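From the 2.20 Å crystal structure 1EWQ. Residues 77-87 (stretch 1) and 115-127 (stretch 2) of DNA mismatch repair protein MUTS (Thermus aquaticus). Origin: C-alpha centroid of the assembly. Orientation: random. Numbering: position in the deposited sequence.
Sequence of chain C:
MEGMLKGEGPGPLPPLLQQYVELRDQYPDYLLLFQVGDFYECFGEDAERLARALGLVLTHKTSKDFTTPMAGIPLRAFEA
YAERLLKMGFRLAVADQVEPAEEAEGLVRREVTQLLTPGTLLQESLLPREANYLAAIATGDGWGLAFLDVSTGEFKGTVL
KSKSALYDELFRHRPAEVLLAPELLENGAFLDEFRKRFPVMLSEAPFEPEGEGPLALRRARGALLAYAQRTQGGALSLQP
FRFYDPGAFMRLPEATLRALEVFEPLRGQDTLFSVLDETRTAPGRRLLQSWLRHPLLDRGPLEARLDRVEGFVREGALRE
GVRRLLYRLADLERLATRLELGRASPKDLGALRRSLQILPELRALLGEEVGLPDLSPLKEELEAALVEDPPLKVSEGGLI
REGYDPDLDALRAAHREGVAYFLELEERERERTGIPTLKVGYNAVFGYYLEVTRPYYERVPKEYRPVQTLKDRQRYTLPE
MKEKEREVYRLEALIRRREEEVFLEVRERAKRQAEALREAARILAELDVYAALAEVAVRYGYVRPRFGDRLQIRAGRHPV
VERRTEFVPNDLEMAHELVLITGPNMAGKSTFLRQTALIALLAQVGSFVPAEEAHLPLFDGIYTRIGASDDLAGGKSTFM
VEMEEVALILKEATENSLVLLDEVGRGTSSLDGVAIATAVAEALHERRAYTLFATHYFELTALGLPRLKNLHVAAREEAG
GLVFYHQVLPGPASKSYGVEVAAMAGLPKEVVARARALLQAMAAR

Stretch 1 77-87: AFEAYAERLLK
Stretch 2 (115-127) LLTPGTLLQESLL

One side of a single helix, carrying Phe78, Glu79, Ala82, Glu83 and Leu86, packs against a strand end and the leucine-rich loop that follows it, an apolar contact closed at one end by a serine–glutamate hydrogen bond and two bridging waters, with 472 Å² buried over both sides.

Stretch 1 is helical from Phe78, with Ala77 at the N-cap position; phi/psi values from Glu79 to Leu86 stay near -60/-45, with Phe78 at -54/-61 and Lys87 at -68/-16, and i to i+4 bonds such as Ala82 N to Phe78 O (2.8 Å) and Leu86 N to Ala82 O (2.7 Å) fix the pitch. Stretch 2 leaves a strand at Leu115 and Leu116, turns at Pro118 (-43/-44), where Thr120 N bonds to Thr117 O at 3.0 Å, and reaches a 3-10 segment from Glu124 to Leu126, where Leu126 N bonds to Gln123 O at 3.0 Å. The register follows from three pairs: Glu79 CA to Ser125 CA is 7.2 Å, Glu83 CA to Leu126 CA 5.7 Å and Leu86 CA to Pro118 CA 6.8 Å. The 3-10 segment therefore lies by the earlier helical turns and the proline by the last.

Glu79, Ala82 and Leu86 point CB toward stretch 2, whereas Ala80 and Tyr81 point away. Leu86 (m, t) loses the most area, 94 Å². Its CD1 lies 3.8 Å from Leu121 CD2 and 3.9 Å from Leu126 CD1, while its CD2 reaches Leu116 O at 3.7 Å and Pro118 CD at 4.5 Å, so its forked end meets partners through both methyls. Leu116 (m, t) places CD1 3.5 Å from Phe78 CZ, obliquely to that ring. Phe78 (chi1 t, chi2 61°) points CB sideways, but its ring end comes nearer. Ala82 has no more than a methyl here, and its CB contacts Leu116 CD1 at 4.0 Å and Leu126 CD1 at 4.5 Å. Leu126 (m, t) likewise starts sideways and brings its end in: CD2 is 3.5 Å from Glu79 O and 3.7 Å from Glu83 CB.

The polar end is built on Glu79 (m, t, chi3 8°) and Ser125 (p). Ser125 OG donates to Glu79 OE1 at 2.6 Å, a short bond. Water 1 donates to Glu79 OE1 (2.7 Å) and accepts from Ser125 N (3.0 Å); water 2 donates to Ser125 OG (2.6 Å) and to Glu83 OE1 (3.0 Å). The Glu83 (t, t, chi3 -58°) carboxylate is thus linked through water 2: its OE1 lies 3.4 Å from Ser125 O, but both are acceptors and form no bond. Gln123 (m, p, chi3 13°) packs its methylene CG 3.6 Å from Glu79 OE2.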

# COMPACT_ATOMS: atom_id res chain seq x y z
N ALA C 77 10.60 21.82 -6.65
CA ALA C 77 9.61 20.84 -6.24
C ALA C 77 9.85 20.29 -4.83
O ALA C 77 9.59 19.12 -4.56
CB ALA C 77 9.58 19.69 -7.24
N PHE C 78 10.33 21.15 -3.93
CA PHE C 78 10.61 20.74 -2.56
C PHE C 78 9.41 20.09 -1.86
O PHE C 78 9.48 18.93 -1.45
CB PHE C 78 11.08 21.93 -1.72
CG PHE C 78 11.08 21.66 -0.24
CD1 PHE C 78 11.86 20.64 0.30
CD2 PHE C 78 10.25 22.39 0.61
CE1 PHE C 78 11.82 20.35 1.66
CE2 PHE C 78 10.20 22.11 1.98
CZ PHE C 78 10.99 21.08 2.50
N GLU C 79 8.32 20.84 -1.72
CA GLU C 79 7.13 20.31 -1.05
C GLU C 79 6.66 18.98 -1.63
O GLU C 79 6.33 18.05 -0.89
CB GLU C 79 5.99 21.34 -1.07
CG GLU C 79 6.22 22.54 -0.15
CD GLU C 79 5.00 23.43 -0.00
OE1 GLU C 79 3.91 23.04 -0.48
OE2 GLU C 79 5.11 24.52 0.60
N ALA C 80 6.64 18.87 -2.96
CA ALA C 80 6.20 17.63 -3.60
C ALA C 80 7.06 16.46 -3.17
O ALA C 80 6.53 15.38 -2.89
CB ALA C 80 6.25 17.78 -5.13
N TYR C 81 8.37 16.66 -3.12
CA TYR C 81 9.29 15.60 -2.70
C TYR C 81 9.13 15.31 -1.21
O TYR C 81 9.14 14.16 -0.79
CB TYR C 81 10.74 16.02 -2.98
CG TYR C 81 11.19 15.89 -4.42
CD1 TYR C 81 11.36 14.64 -5.02
CD2 TYR C 81 11.50 17.03 -5.17
CE1 TYR C 81 11.83 14.53 -6.34
CE2 TYR C 81 11.97 16.93 -6.49
CZ TYR C 81 12.14 15.68 -7.06
OH TYR C 81 12.65 15.59 -8.34
N ALA C 82 8.97 16.37 -0.41
CA ALA C 82 8.80 16.20 1.03
C ALA C 82 7.52 15.40 1.28
O ALA C 82 7.51 14.50 2.12
CB ALA C 82 8.71 17.55 1.70
N GLU C 83 6.46 15.74 0.55
CA GLU C 83 5.18 15.04 0.68
C GLU C 83 5.45 13.55 0.61
O GLU C 83 4.98 12.77 1.44
CB GLU C 83 4.22 15.46 -0.44
CG GLU C 83 2.82 14.84 -0.37
CD GLU C 83 1.92 15.25 -1.54
OE1 GLU C 83 1.69 16.46 -1.75
OE2 GLU C 83 1.45 14.34 -2.26
N ARG C 84 6.22 13.14 -0.40
CA ARG C 84 6.53 11.74 -0.58
C ARG C 84 7.37 11.19 0.56
O ARG C 84 7.07 10.12 1.09
CB ARG C 84 7.25 11.51 -1.91
CG ARG C 84 6.31 11.43 -3.11
CD ARG C 84 7.00 10.76 -4.29
NE ARG C 84 7.99 11.64 -4.91
CZ ARG C 84 8.98 11.22 -5.68
NH1 ARG C 84 9.14 9.93 -5.93
NH2 ARG C 84 9.82 12.10 -6.21
N LEU C 85 8.42 11.90 0.94
CA LEU C 85 9.29 11.44 2.02
C LEU C 85 8.49 11.27 3.30
O LEU C 85 8.65 10.28 4.01
CB LEU C 85 10.42 12.45 2.25
CG LEU C 85 11.39 12.59 1.08
CD1 LEU C 85 12.30 13.78 1.30
CD2 LEU C 85 12.18 11.30 0.94
N LEU C 86 7.62 12.23 3.59
CA LEU C 86 6.80 12.16 4.79
C LEU C 86 5.95 10.90 4.84
O LEU C 86 5.88 10.24 5.88
CB LEU C 86 5.89 13.39 4.88
CG LEU C 86 6.60 14.67 5.34
CD1 LEU C 86 5.74 15.87 5.05
CD2 LEU C 86 6.92 14.56 6.82
N LYS C 87 5.32 10.57 3.72
CA LYS C 87 4.46 9.41 3.67
C LYS C 87 5.21 8.09 3.81
O LYS C 87 4.61 7.05 4.10
CB LYS C 87 3.63 9.46 2.39
CG LYS C 87 2.85 10.77 2.29
CD LYS C 87 1.90 10.81 1.11
CE LYS C 87 1.18 12.16 1.05
NZ LYS C 87 0.39 12.46 2.29
N LEU C 115 11.85 21.91 10.75
CA LEU C 115 11.77 20.47 10.73
C LEU C 115 10.39 20.12 10.19
O LEU C 115 9.42 20.84 10.45
CB LEU C 115 11.93 19.93 12.15
CG LEU C 115 13.22 20.34 12.88
CD1 LEU C 115 13.23 19.72 14.28
CD2 LEU C 115 14.43 19.89 12.09
N LEU C 116 10.31 19.04 9.43
CA LEU C 116 9.02 18.61 8.89
C LEU C 116 8.70 17.24 9.45
O LEU C 116 9.35 16.26 9.11
CB LEU C 116 9.04 18.55 7.37
CG LEU C 116 9.30 19.86 6.61
CD1 LEU C 116 9.12 19.62 5.12
CD2 LEU C 116 8.34 20.92 7.07
N THR C 117 7.72 17.19 10.34
CA THR C 117 7.30 15.95 10.94
C THR C 117 5.78 15.88 10.77
O THR C 117 5.11 16.89 10.77
CB THR C 117 7.71 15.88 12.43
OG1 THR C 117 6.88 16.74 13.21
CG2 THR C 117 9.17 16.30 12.57
N PRO C 118 5.24 14.67 10.63
CA PRO C 118 3.80 14.49 10.44
C PRO C 118 2.87 15.34 11.30
O PRO C 118 1.91 15.91 10.79
CB PRO C 118 3.61 12.98 10.64
CG PRO C 118 4.73 12.61 11.56
CD PRO C 118 5.89 13.41 11.02
N GLY C 119 3.17 15.45 12.59
CA GLY C 119 2.31 16.22 13.47
C GLY C 119 2.61 17.70 13.67
O GLY C 119 2.02 18.33 14.54
N THR C 120 3.50 18.28 12.87
CA THR C 120 3.83 19.70 13.03
C THR C 120 3.87 20.43 11.70
O THR C 120 4.47 21.50 11.59
CB THR C 120 5.20 19.87 13.72
OG1 THR C 120 6.22 19.34 12.87
CG2 THR C 120 5.23 19.13 15.06
N LEU C 121 3.24 19.87 10.68
CA LEU C 121 3.24 20.47 9.35
C LEU C 121 2.50 21.80 9.27
O LEU C 121 1.41 21.96 9.83
CB LEU C 121 2.65 19.47 8.34
CG LEU C 121 3.37 18.12 8.28
CD1 LEU C 121 2.60 17.19 7.34
CD2 LEU C 121 4.84 18.33 7.82
N LEU C 122 3.10 22.74 8.55
CA LEU C 122 2.51 24.05 8.34
C LEU C 122 2.25 24.32 6.86
O LEU C 122 1.59 25.29 6.52
CB LEU C 122 3.43 25.13 8.92
CG LEU C 122 3.27 25.25 10.43
CD1 LEU C 122 4.54 25.79 11.06
CD2 LEU C 122 2.08 26.12 10.74
N GLN C 123 2.79 23.47 5.99
CA GLN C 123 2.60 23.65 4.56
C GLN C 123 1.23 23.12 4.10
O GLN C 123 0.90 21.96 4.33
CB GLN C 123 3.72 22.94 3.78
CG GLN C 123 5.14 23.45 4.04
CD GLN C 123 5.75 22.96 5.35
OE1 GLN C 123 5.22 22.04 5.99
NE2 GLN C 123 6.87 23.55 5.75
N GLU C 124 0.46 23.99 3.46
CA GLU C 124 -0.87 23.65 2.96
C GLU C 124 -0.92 22.36 2.14
O GLU C 124 -1.80 21.53 2.36
CB GLU C 124 -1.41 24.84 2.14
CG GLU C 124 -2.69 24.60 1.33
CD GLU C 124 -3.19 25.86 0.59
OE1 GLU C 124 -2.35 26.68 0.12
OE2 GLU C 124 -4.42 26.04 0.48
N SER C 125 0.03 22.18 1.23
CA SER C 125 0.06 20.99 0.37
C SER C 125 0.44 19.68 1.05
O SER C 125 0.34 18.61 0.44
CB SER C 125 1.03 21.21 -0.80
OG SER C 125 2.37 20.97 -0.40
N LEU C 126 0.89 19.74 2.30
CA LEU C 126 1.28 18.53 3.03
C LEU C 126 0.27 18.22 4.13
O LEU C 126 0.43 17.25 4.88
CB LEU C 126 2.67 18.71 3.65
CG LEU C 126 3.73 19.36 2.77
CD1 LEU C 126 5.06 19.44 3.51
CD2 LEU C 126 3.87 18.55 1.49
N LEU C 127 -0.77 19.04 4.23
CA LEU C 127 -1.79 18.88 5.24
C LEU C 127 -3.12 18.38 4.72
O LEU C 127 -3.48 18.63 3.56
CB LEU C 127 -2.04 20.21 5.94
CG LEU C 127 -0.99 20.70 6.93
CD1 LEU C 127 -1.19 22.19 7.20
CD2 LEU C 127 -1.08 19.87 8.21
O HOH W 1 1.84 24.51 0.49
O HOH W 2 3.18 19.10 -1.97